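GTPase subunit of restriction endonuclease (Thermococcus gammatolerans, PDB 6P0F) probably recognises DNA through its YTH-like N-terminal domain, as part of an McrB-type restriction endonuclease that would use GTP. Local coordinates at residues A[3-12]-A[66-77]. Residues are numbered along the deposited sequence; the frame is centred on the assembly and turned at random.
Sequences NQLFIIGIGT and DKGDMVLFYVGK
Strands 5-11 and 70-76, joined from Leu5–Met70 to Gly11–Gly76, form the parallel pair within the mixed sheet of this YTH domain and illustrate how such a pair is packed on both faces. Backbone hydrogen bonds zigzag between them, from Met70 N to Gln4 O through to Thr12 N, which meets Gly76 O from above the carbonyl plane. At the start, the carboxylate of Asp69 grips the incoming chain. Asp69 OD1 takes Gln4 N (2.9 Å) from above the carboxylate plane, while Asp69 OD2 accepts Gln4 NE2 on its syn side (2.9 Å) and Asp66 N (2.9 Å) from the opposite face. The bond from Asp66 N ties in the type II turn 66-69, and Gln4 NE2 also hydrogen-bonds Lys64 O. Replacing Asp69 by alanine removes this carboxylate, which would probably leave Gln4 N and Asp66 N without their acceptor here and the Gln4 amide freer to turn. Apolar contacts divide by face. Ile8 CD1 touches Val71 CG1 (3.9 Å), and Ile8 CB meets Phe73 CD1 (3.9 Å), on the face where helix 15-26 packs against Ile10 and Val75. On the other, Leu5 CD1 rests against Met70 CB and Leu72 CD1, and Leu5 and Met70 also touch helix 160-174. There too, Ile7 CG2 makes a CH-pi contact 3.6 Å from the Tyr74 ring centroid, only 5° off the normal, while Ile7 CD1 lies 3.7 Å from Tyr74 OH, itself hydrogen-bonded to Asn142 OD1.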
loop_
_atom_site.group_PDB
_atom_site.type_symbol
_atom_site.label_atom_id
_atom_site.label_comp_id
_atom_site.label_asym_id
_atom_site.label_seq_id
_atom_site.Cartn_x
_atom_site.Cartn_y
_atom_site.Cartn_z
ATOM N N ASN A 3 4.930 -7.794 -13.799
ATOM C CA ASN A 3 4.146 -7.302 -12.677
ATOM C C ASN A 3 4.038 -5.788 -12.777
ATOM O O ASN A 3 4.576 -5.154 -13.689
ATOM C CB ASN A 3 4.767 -7.726 -11.350
ATOM C CG ASN A 3 6.277 -7.672 -11.377
ATOM O OD1 ASN A 3 6.856 -6.633 -11.681
ATOM N ND2 ASN A 3 6.932 -8.801 -11.081
ATOM N N GLN A 4 3.283 -5.218 -11.850
ATOM C CA GLN A 4 2.941 -3.814 -11.871
ATOM C C GLN A 4 3.477 -3.128 -10.623
ATOM O O GLN A 4 3.711 -3.750 -9.592
ATOM C CB GLN A 4 1.432 -3.641 -11.991
ATOM C CG GLN A 4 0.874 -4.274 -13.262
ATOM C CD GLN A 4 -0.621 -4.326 -13.313
ATOM O OE1 GLN A 4 -1.228 -3.914 -14.305
ATOM N NE2 GLN A 4 -1.245 -4.830 -12.249
ATOM N N LEU A 5 3.686 -1.821 -10.748
ATOM C CA LEU A 5 4.124 -0.975 -9.650
ATOM C C LEU A 5 3.082 0.117 -9.461
ATOM O O LEU A 5 2.728 0.820 -10.419
ATOM C CB LEU A 5 5.499 -0.368 -9.915
ATOM C CG LEU A 5 6.018 0.698 -8.946
ATOM C CD1 LEU A 5 6.119 0.054 -7.539
ATOM C CD2 LEU A 5 7.351 1.273 -9.419
ATOM N N PHE A 6 2.565 0.241 -8.237
ATOM C CA PHE A 6 1.586 1.250 -7.879
ATOM C C PHE A 6 2.151 2.169 -6.808
ATOM O O PHE A 6 3.031 1.771 -6.039
ATOM C CB PHE A 6 0.299 0.607 -7.365
ATOM C CG PHE A 6 -0.349 -0.284 -8.358
ATOM C CD1 PHE A 6 -1.164 0.242 -9.345
ATOM C CD2 PHE A 6 -0.124 -1.650 -8.332
ATOM C CE1 PHE A 6 -1.759 -0.577 -10.288
ATOM C CE2 PHE A 6 -0.741 -2.477 -9.269
ATOM C CZ PHE A 6 -1.541 -1.917 -10.270
ATOM N N ILE A 7 1.655 3.413 -6.789
ATOM C CA ILE A 7 1.948 4.379 -5.730
ATOM C C ILE A 7 0.653 4.685 -4.996
ATOM O O ILE A 7 -0.364 5.031 -5.615
ATOM C CB ILE A 7 2.557 5.681 -6.273
ATOM C CG1 ILE A 7 3.917 5.420 -6.888
ATOM C CG2 ILE A 7 2.650 6.733 -5.159
ATOM C CD1 ILE A 7 4.350 6.552 -7.810
ATOM N N ILE A 8 0.673 4.550 -3.674
ATOM C CA ILE A 8 -0.479 4.905 -2.852
ATOM C C ILE A 8 -0.042 5.976 -1.879
ATOM O O ILE A 8 0.896 5.797 -1.104
ATOM C CB ILE A 8 -1.057 3.684 -2.141
ATOM C CG1 ILE A 8 -1.629 2.725 -3.182
ATOM C CG2 ILE A 8 -2.146 4.108 -1.138
ATOM C CD1 ILE A 8 -2.071 1.379 -2.560
ATOM N N GLY A 9 -0.744 7.132 -1.915
ATOM C CA GLY A 9 -0.373 8.272 -1.129
ATOM C C GLY A 9 -1.183 8.272 0.167
ATOM O O GLY A 9 -2.406 8.288 0.126
ATOM N N ILE A 10 -0.474 8.246 1.279
ATOM C CA ILE A 10 -1.082 8.204 2.614
ATOM C C ILE A 10 -0.901 9.579 3.231
ATOM O O ILE A 10 0.223 9.976 3.551
ATOM C CB ILE A 10 -0.424 7.129 3.496
ATOM C CG1 ILE A 10 -0.449 5.743 2.841
ATOM C CG2 ILE A 10 -1.065 7.133 4.923
ATOM C CD1 ILE A 10 -1.823 5.194 2.624
ATOM N N GLY A 11 -1.997 10.324 3.423
ATOM C CA GLY A 11 -1.859 11.671 3.955
ATOM C C GLY A 11 -1.732 11.695 5.467
ATOM O O GLY A 11 -2.577 11.142 6.180
ATOM N N THR A 12 -0.673 12.316 5.973
ATOM C CA THR A 12 -0.506 12.391 7.414
ATOM C C THR A 12 -1.535 13.335 8.033
ATOM O O THR A 12 -2.077 14.227 7.384
ATOM C CB THR A 12 0.898 12.852 7.783
ATOM O OG1 THR A 12 1.201 14.078 7.103
ATOM C CG2 THR A 12 1.921 11.783 7.368
ATOM N N ASP A 66 -2.733 -7.178 -8.573
ATOM C CA ASP A 66 -2.516 -8.617 -8.522
ATOM C C ASP A 66 -1.473 -8.983 -7.476
ATOM O O ASP A 66 -0.556 -8.207 -7.197
ATOM C CB ASP A 66 -2.013 -9.142 -9.885
ATOM C CG ASP A 66 -2.997 -8.894 -11.025
ATOM O OD1 ASP A 66 -4.212 -9.090 -10.821
ATOM O OD2 ASP A 66 -2.548 -8.510 -12.132
ATOM N N LYS A 67 -1.539 -10.207 -6.958
ATOM C CA LYS A 67 -0.422 -10.660 -6.140
ATOM C C LYS A 67 0.862 -10.667 -6.963
ATOM O O LYS A 67 0.858 -10.842 -8.196
ATOM C CB LYS A 67 -0.716 -12.020 -5.513
ATOM C CG LYS A 67 -1.008 -13.111 -6.477
ATOM C CD LYS A 67 -1.293 -14.423 -5.719
ATOM C CE LYS A 67 -1.537 -15.498 -6.755
ATOM N NZ LYS A 67 -1.770 -16.801 -6.120
ATOM N N GLY A 68 1.957 -10.314 -6.299
ATOM C CA GLY A 68 3.231 -10.120 -6.948
ATOM C C GLY A 68 3.516 -8.695 -7.369
ATOM O O GLY A 68 4.680 -8.366 -7.627
ATOM N N ASP A 69 2.483 -7.858 -7.443
ATOM C CA ASP A 69 2.648 -6.444 -7.741
ATOM C C ASP A 69 3.311 -5.743 -6.552
ATOM O O ASP A 69 3.246 -6.194 -5.399
ATOM C CB ASP A 69 1.306 -5.816 -8.070
ATOM C CG ASP A 69 0.760 -6.252 -9.433
ATOM O OD1 ASP A 69 1.535 -6.906 -10.200
ATOM O OD2 ASP A 69 -0.416 -5.920 -9.713
HETATM N N MSE A 70 3.938 -4.618 -6.838
HETATM C CA MSE A 70 4.701 -3.862 -5.861
HETATM C C MSE A 70 3.970 -2.548 -5.590
HETATM O O MSE A 70 3.379 -1.949 -6.490
HETATM C CB MSE A 70 6.107 -3.621 -6.381
HETATM C CG MSE A 70 6.887 -4.876 -6.313
HETATM SE SE MSE A 70 8.474 -4.668 -7.363
HETATM C CE MSE A 70 8.962 -2.890 -6.868
ATOM N N VAL A 71 4.043 -2.094 -4.336
ATOM C CA VAL A 71 3.380 -0.863 -3.908
ATOM C C VAL A 71 4.404 0.028 -3.217
ATOM O O VAL A 71 5.069 -0.397 -2.262
ATOM C CB VAL A 71 2.199 -1.146 -2.969
ATOM C CG1 VAL A 71 1.625 0.190 -2.500
ATOM C CG2 VAL A 71 1.119 -1.989 -3.643
ATOM N N LEU A 72 4.527 1.265 -3.696
ATOM C CA LEU A 72 5.243 2.322 -2.990
ATOM C C LEU A 72 4.190 3.117 -2.226
ATOM O O LEU A 72 3.314 3.728 -2.840
ATOM C CB LEU A 72 5.987 3.246 -3.950
ATOM C CG LEU A 72 7.233 2.611 -4.575
ATOM C CD1 LEU A 72 7.571 3.409 -5.831
ATOM C CD2 LEU A 72 8.399 2.539 -3.625
ATOM N N PHE A 73 4.225 3.049 -0.905
ATOM C CA PHE A 73 3.386 3.903 -0.069
ATOM C C PHE A 73 4.159 5.193 0.161
ATOM O O PHE A 73 5.214 5.194 0.806
ATOM C CB PHE A 73 3.065 3.228 1.262
ATOM C CG PHE A 73 2.123 2.087 1.170
ATOM C CD1 PHE A 73 0.762 2.267 1.056
ATOM C CD2 PHE A 73 2.619 0.794 1.245
ATOM C CE1 PHE A 73 -0.094 1.178 1.009
ATOM C CE2 PHE A 73 1.756 -0.307 1.202
ATOM C CZ PHE A 73 0.414 -0.111 1.089
ATOM N N TYR A 74 3.654 6.301 -0.380
ATOM C CA TYR A 74 4.176 7.622 -0.093
ATOM C C TYR A 74 3.456 8.157 1.140
ATOM O O TYR A 74 2.237 8.091 1.192
ATOM C CB TYR A 74 3.897 8.548 -1.277
ATOM C CG TYR A 74 4.762 8.431 -2.504
ATOM C CD1 TYR A 74 5.605 7.349 -2.711
ATOM C CD2 TYR A 74 4.723 9.426 -3.465
ATOM C CE1 TYR A 74 6.392 7.265 -3.851
ATOM C CE2 TYR A 74 5.511 9.359 -4.609
ATOM C CZ TYR A 74 6.324 8.273 -4.800
ATOM O OH TYR A 74 7.115 8.211 -5.931
ATOM N N VAL A 75 4.198 8.678 2.115
ATOM C CA VAL A 75 3.606 9.156 3.364
ATOM C C VAL A 75 4.024 10.607 3.569
ATOM O O VAL A 75 5.220 10.910 3.650
ATOM C CB VAL A 75 4.031 8.284 4.554
ATOM C CG1 VAL A 75 3.378 8.797 5.845
ATOM C CG2 VAL A 75 3.680 6.814 4.293
ATOM N N GLY A 76 3.050 11.500 3.696
ATOM C CA GLY A 76 3.369 12.907 3.839
ATOM C C GLY A 76 2.094 13.719 3.947
ATOM O O GLY A 76 0.991 13.180 3.881
ATOM N N LYS A 77 2.277 15.035 4.052
ATOM C CA LYS A 77 1.173 15.984 4.236
ATOM C C LYS A 77 0.606 16.361 2.870
ATOM O O LYS A 77 1.275 17.019 2.058
ATOM C CB LYS A 77 1.687 17.194 5.010
ATOM C CG LYS A 77 0.774 18.392 5.050
ATOM C CD LYS A 77 -0.467 18.114 5.851
ATOM C CE LYS A 77 -1.221 19.436 6.061
ATOM N NZ LYS A 77 -1.125 19.937 7.473
#